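Cytokinesis protein 2 (Saccharomyces cerevisiae, PDB 4WPE) binds phospholipids, actin filaments and myosin II heavy chain, colocalizes with the septins and then the medial actin ring, and mediates cytoskeletal rearrangements required for cytokinesis. Local coordinates at residues T111-L125 / E218-L230. Numbering follows the deposited sequence.
Sequences TKAFAANLQARYTTL and ELQEMENARISFL
Arg121 reaches across from helix 76-162 to Glu218 and Glu221 of helix 170-259, its chain straight out to NE. Followed outward, CB lies near the methyl CE of Met222, a selenomethionine, CG passes SE at 3.9 Å, and CD runs beside both CG and SE. Arg121 and Met222 lie alongside each other, pointing opposite ways, and pack by apolar contact. At the tip, NH2 of Arg121 gives OE1 of Glu218 a nearly straight salt-bridged hydrogen bond, 3.0 Å and 170°. NH1 of Arg121 bonds to OE2 of Glu221 at 3.1 Å, and NH2 adds a weak bond to the same oxygen. Both acceptor oxygens lie at the guanidinium edge, close to its plane, each met on its anti side, while the carboxylates themselves are twisted out of that plane; the two grips together probably fix the rotation of the group. Met222 is the knob between these helices, set among Leu118, Arg121, Tyr122 and Leu125: its bend at chi3 (63°) brings CE beside Leu118, 3.8 Å from CD2, while SE faces CD1 of Leu125. Segments 111-125 and 218-230 run antiparallel, their axes 11.4 Å apart at closest approach. Their parent helices are two long members of the elongated helical bundle of the F-BAR domain. CD1 of Leu125 also meets CD2 of Leu219, and CD1 of Leu118 rests on CB of Arg226 at 3.6 Å. The guanidinium of Arg226 turns from this packing and pairs with Glu223 and with Asp74 of the second subunit. Toward Thr111, Phe114 and Phe229 form an offset face-to-face stack, centroids 4.0 Å apart and planes at 18°. CB of Phe114 adds a CH-pi contact over the Phe229 ring, whose edge meets CA of Thr111.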
loop_
_atom_site.group_PDB
_atom_site.type_symbol
_atom_site.label_atom_id
_atom_site.label_comp_id
_atom_site.label_asym_id
_atom_site.label_seq_id
_atom_site.Cartn_x
_atom_site.Cartn_y
_atom_site.Cartn_z
ATOM N N THR A 111 19.362 -11.777 4.107
ATOM C CA THR A 111 19.983 -10.877 5.076
ATOM C C THR A 111 20.045 -11.524 6.457
ATOM O O THR A 111 21.056 -11.426 7.155
ATOM C CB THR A 111 19.231 -9.538 5.177
ATOM O OG1 THR A 111 19.283 -8.867 3.910
ATOM C CG2 THR A 111 19.856 -8.646 6.234
ATOM N N LYS A 112 18.961 -12.188 6.846
ATOM C CA LYS A 112 18.929 -12.905 8.115
ATOM C C LYS A 112 19.972 -14.022 8.121
ATOM O O LYS A 112 20.709 -14.190 9.093
ATOM C CB LYS A 112 17.536 -13.479 8.379
ATOM C CG LYS A 112 17.541 -14.716 9.261
ATOM C CD LYS A 112 16.203 -14.946 9.946
ATOM C CE LYS A 112 16.156 -16.332 10.576
ATOM N NZ LYS A 112 15.077 -16.459 11.593
ATOM N N ALA A 113 20.033 -14.772 7.024
ATOM C CA ALA A 113 20.977 -15.876 6.896
ATOM C C ALA A 113 22.417 -15.385 6.945
ATOM O O ALA A 113 23.271 -15.997 7.588
ATOM C CB ALA A 113 20.728 -16.639 5.610
ATOM N N PHE A 114 22.681 -14.278 6.259
ATOM C CA PHE A 114 24.022 -13.712 6.219
ATOM C C PHE A 114 24.431 -13.179 7.588
ATOM O O PHE A 114 25.586 -13.300 7.989
ATOM C CB PHE A 114 24.101 -12.601 5.174
ATOM C CG PHE A 114 25.459 -11.982 5.051
ATOM C CD1 PHE A 114 26.497 -12.669 4.445
ATOM C CD2 PHE A 114 25.697 -10.708 5.540
ATOM C CE1 PHE A 114 27.754 -12.098 4.330
ATOM C CE2 PHE A 114 26.949 -10.130 5.430
ATOM C CZ PHE A 114 27.979 -10.827 4.823
ATOM N N ALA A 115 23.475 -12.596 8.306
ATOM C CA ALA A 115 23.741 -12.061 9.637
ATOM C C ALA A 115 24.103 -13.173 10.611
ATOM O O ALA A 115 24.982 -13.008 11.448
ATOM C CB ALA A 115 22.539 -11.283 10.150
ATOM N N ALA A 116 23.419 -14.307 10.497
ATOM C CA ALA A 116 23.689 -15.446 11.367
ATOM C C ALA A 116 25.088 -16.002 11.112
ATOM O O ALA A 116 25.746 -16.518 12.022
ATOM C CB ALA A 116 22.638 -16.527 11.166
ATOM N N ASN A 117 25.539 -15.883 9.868
ATOM C CA ASN A 117 26.859 -16.366 9.480
ATOM C C ASN A 117 27.972 -15.432 9.939
ATOM O O ASN A 117 29.057 -15.884 10.297
ATOM C CB ASN A 117 26.919 -16.562 7.967
ATOM C CG ASN A 117 26.032 -17.698 7.499
ATOM O OD1 ASN A 117 25.797 -18.653 8.239
ATOM N ND2 ASN A 117 25.538 -17.604 6.270
ATOM N N LEU A 118 27.702 -14.130 9.923
ATOM C CA LEU A 118 28.640 -13.159 10.473
ATOM C C LEU A 118 28.849 -13.438 11.953
ATOM O O LEU A 118 29.981 -13.463 12.438
ATOM C CB LEU A 118 28.139 -11.730 10.274
ATOM C CG LEU A 118 28.383 -11.077 8.915
ATOM C CD1 LEU A 118 28.270 -9.566 9.043
ATOM C CD2 LEU A 118 29.738 -11.473 8.357
ATOM N N GLN A 119 27.743 -13.655 12.659
ATOM C CA GLN A 119 27.772 -13.976 14.082
ATOM C C GLN A 119 28.615 -15.220 14.364
ATOM O O GLN A 119 29.384 -15.253 15.324
ATOM C CB GLN A 119 26.350 -14.176 14.607
ATOM C CG GLN A 119 26.274 -14.620 16.056
ATOM C CD GLN A 119 26.894 -13.618 17.006
ATOM O OE1 GLN A 119 26.757 -12.408 16.823
ATOM N NE2 GLN A 119 27.584 -14.115 18.027
ATOM N N ALA A 120 28.471 -16.240 13.524
ATOM C CA ALA A 120 29.224 -17.475 13.701
ATOM C C ALA A 120 30.722 -17.222 13.571
ATOM O O ALA A 120 31.512 -17.704 14.382
ATOM C CB ALA A 120 28.775 -18.524 12.696
ATOM N N ARG A 121 31.108 -16.458 12.555
ATOM C CA ARG A 121 32.516 -16.150 12.337
ATOM C C ARG A 121 33.055 -15.283 13.466
ATOM O O ARG A 121 34.173 -15.491 13.939
ATOM C CB ARG A 121 32.728 -15.445 10.997
ATOM C CG ARG A 121 34.177 -15.055 10.754
ATOM C CD ARG A 121 34.399 -14.415 9.395
ATOM N NE ARG A 121 35.824 -14.313 9.090
ATOM C CZ ARG A 121 36.324 -13.687 8.030
ATOM N NH1 ARG A 121 35.513 -13.095 7.165
ATOM N NH2 ARG A 121 37.637 -13.650 7.837
ATOM N N TYR A 122 32.255 -14.312 13.894
ATOM C CA TYR A 122 32.658 -13.416 14.970
ATOM C C TYR A 122 32.922 -14.179 16.264
ATOM O O TYR A 122 33.889 -13.897 16.972
ATOM C CB TYR A 122 31.598 -12.340 15.213
ATOM C CG TYR A 122 31.831 -11.578 16.495
ATOM C CD1 TYR A 122 32.797 -10.583 16.565
ATOM C CD2 TYR A 122 31.102 -11.865 17.642
ATOM C CE1 TYR A 122 33.025 -9.888 17.738
ATOM C CE2 TYR A 122 31.324 -11.177 18.821
ATOM C CZ TYR A 122 32.286 -10.188 18.862
ATOM O OH TYR A 122 32.510 -9.496 20.031
ATOM N N THR A 123 32.052 -15.135 16.569
ATOM C CA THR A 123 32.194 -15.954 17.769
ATOM C C THR A 123 33.512 -16.728 17.751
ATOM O O THR A 123 34.230 -16.769 18.750
ATOM C CB THR A 123 31.010 -16.934 17.918
ATOM O OG1 THR A 123 29.827 -16.199 18.253
ATOM C CG2 THR A 123 31.285 -17.954 19.013
ATOM N N THR A 124 33.829 -17.321 16.604
ATOM C CA THR A 124 35.075 -18.057 16.434
ATOM C C THR A 124 36.293 -17.144 16.577
ATOM O O THR A 124 37.263 -17.491 17.253
ATOM C CB THR A 124 35.126 -18.755 15.066
ATOM O OG1 THR A 124 34.066 -19.716 14.983
ATOM C CG2 THR A 124 36.454 -19.460 14.874
ATOM N N LEU A 125 36.234 -15.974 15.946
ATOM C CA LEU A 125 37.325 -15.006 16.010
ATOM C C LEU A 125 37.600 -14.553 17.438
ATOM O O LEU A 125 38.744 -14.553 17.884
ATOM C CB LEU A 125 37.019 -13.789 15.139
ATOM C CG LEU A 125 37.613 -13.787 13.732
ATOM C CD1 LEU A 125 37.399 -12.439 13.065
ATOM C CD2 LEU A 125 39.088 -14.128 13.781
ATOM N N GLU A 218 41.127 -9.767 9.275
ATOM C CA GLU A 218 39.930 -10.603 9.251
ATOM C C GLU A 218 38.718 -9.805 9.730
ATOM O O GLU A 218 37.634 -9.906 9.158
ATOM C CB GLU A 218 40.113 -11.855 10.116
ATOM C CG GLU A 218 40.953 -12.960 9.480
ATOM C CD GLU A 218 40.596 -14.338 10.012
ATOM O OE1 GLU A 218 39.398 -14.692 9.986
ATOM O OE2 GLU A 218 41.509 -15.064 10.460
ATOM N N LEU A 219 38.912 -9.006 10.775
ATOM C CA LEU A 219 37.854 -8.140 11.287
ATOM C C LEU A 219 37.466 -7.082 10.263
ATOM O O LEU A 219 36.283 -6.845 10.017
ATOM C CB LEU A 219 38.287 -7.466 12.589
ATOM C CG LEU A 219 38.340 -8.353 13.834
ATOM C CD1 LEU A 219 38.893 -7.576 15.018
ATOM C CD2 LEU A 219 36.961 -8.908 14.153
ATOM N N GLN A 220 38.470 -6.447 9.667
ATOM C CA GLN A 220 38.234 -5.406 8.674
ATOM C C GLN A 220 37.534 -5.977 7.442
ATOM O O GLN A 220 36.804 -5.274 6.750
ATOM C CB GLN A 220 39.554 -4.739 8.287
ATOM C CG GLN A 220 39.415 -3.621 7.277
ATOM C CD GLN A 220 40.736 -2.950 6.974
ATOM O OE1 GLN A 220 41.547 -2.721 7.869
ATOM N NE2 GLN A 220 40.963 -2.638 5.702
ATOM N N GLU A 221 37.756 -7.260 7.180
ATOM C CA GLU A 221 37.076 -7.939 6.086
ATOM C C GLU A 221 35.632 -8.240 6.470
ATOM O O GLU A 221 34.736 -8.187 5.628
ATOM C CB GLU A 221 37.808 -9.229 5.712
ATOM C CG GLU A 221 37.077 -10.094 4.698
ATOM C CD GLU A 221 37.827 -11.369 4.371
ATOM O OE1 GLU A 221 38.892 -11.286 3.722
ATOM O OE2 GLU A 221 37.355 -12.454 4.769
HETATM N N MSE A 222 35.415 -8.553 7.744
HETATM C CA MSE A 222 34.072 -8.814 8.254
HETATM C C MSE A 222 33.176 -7.591 8.118
HETATM O O MSE A 222 32.086 -7.662 7.547
HETATM C CB MSE A 222 34.120 -9.241 9.720
HETATM C CG MSE A 222 34.678 -10.625 9.964
HETATM SE SE MSE A 222 34.072 -11.296 11.685
HETATM C CE MSE A 222 32.160 -11.358 11.312
ATOM N N GLU A 223 33.643 -6.470 8.659
ATOM C CA GLU A 223 32.884 -5.232 8.618
ATOM C C GLU A 223 32.661 -4.780 7.181
ATOM O O GLU A 223 31.562 -4.361 6.822
ATOM C CB GLU A 223 33.596 -4.136 9.417
ATOM C CG GLU A 223 32.856 -2.804 9.457
ATOM C CD GLU A 223 31.612 -2.828 10.341
ATOM O OE1 GLU A 223 31.341 -3.864 10.986
ATOM O OE2 GLU A 223 30.903 -1.798 10.389
ATOM N N ASN A 224 33.701 -4.877 6.357
ATOM C CA ASN A 224 33.590 -4.501 4.951
ATOM C C ASN A 224 32.538 -5.341 4.232
ATOM O O ASN A 224 31.781 -4.832 3.404
ATOM C CB ASN A 224 34.938 -4.640 4.245
ATOM C CG ASN A 224 34.942 -4.003 2.869
ATOM O OD1 ASN A 224 34.506 -4.607 1.888
ATOM N ND2 ASN A 224 35.430 -2.771 2.792
ATOM N N ALA A 225 32.492 -6.628 4.561
ATOM C CA ALA A 225 31.508 -7.529 3.977
ATOM C C ALA A 225 30.123 -7.255 4.548
ATOM O O ALA A 225 29.116 -7.541 3.910
ATOM C CB ALA A 225 31.901 -8.978 4.215
ATOM N N ARG A 226 30.079 -6.700 5.756
ATOM C CA ARG A 226 28.812 -6.357 6.392
ATOM C C ARG A 226 28.216 -5.081 5.795
ATOM O O ARG A 226 27.036 -5.045 5.439
ATOM C CB ARG A 226 28.998 -6.194 7.898
ATOM C CG ARG A 226 27.737 -5.765 8.626
ATOM C CD ARG A 226 28.038 -5.361 10.062
ATOM N NE ARG A 226 26.970 -4.539 10.614
ATOM C CZ ARG A 226 26.980 -3.210 10.626
ATOM N NH1 ARG A 226 28.017 -2.549 10.128
ATOM N NH2 ARG A 226 25.958 -2.543 11.144
ATOM N N ILE A 227 29.035 -4.039 5.691
ATOM C CA ILE A 227 28.599 -2.781 5.095
ATOM C C ILE A 227 28.137 -2.980 3.654
ATOM O O ILE A 227 27.033 -2.585 3.291
ATOM C CB ILE A 227 29.718 -1.722 5.109
ATOM C CG1 ILE A 227 30.212 -1.467 6.535
ATOM C CG2 ILE A 227 29.226 -0.426 4.482
ATOM C CD1 ILE A 227 29.147 -0.944 7.465
ATOM N N SER A 228 28.987 -3.601 2.843
ATOM C CA SER A 228 28.719 -3.773 1.418
ATOM C C SER A 228 27.468 -4.605 1.153
ATOM O O SER A 228 26.685 -4.290 0.254
ATOM C CB SER A 228 29.925 -4.418 0.731
ATOM O OG SER A 228 31.033 -3.536 0.720
ATOM N N PHE A 229 27.288 -5.667 1.932
ATOM C CA PHE A 229 26.126 -6.538 1.782
ATOM C C PHE A 229 24.837 -5.768 2.069
ATOM O O PHE A 229 23.883 -5.836 1.295
ATOM C CB PHE A 229 26.245 -7.756 2.703
ATOM C CG PHE A 229 25.123 -8.747 2.557
ATOM C CD1 PHE A 229 25.217 -9.793 1.653
ATOM C CD2 PHE A 229 23.978 -8.639 3.332
ATOM C CE1 PHE A 229 24.187 -10.708 1.520
ATOM C CE2 PHE A 229 22.945 -9.549 3.203
ATOM C CZ PHE A 229 23.050 -10.585 2.296
ATOM N N LEU A 230 24.816 -5.035 3.180
ATOM C CA LEU A 230 23.661 -4.213 3.536
ATOM C C LEU A 230 23.469 -3.094 2.524
ATOM O O LEU A 230 22.344 -2.712 2.211
ATOM C CB LEU A 230 23.819 -3.621 4.938
ATOM C CG LEU A 230 23.804 -4.587 6.125
ATOM C CD1 LEU A 230 23.905 -3.820 7.435
ATOM C CD2 LEU A 230 22.551 -5.446 6.105
#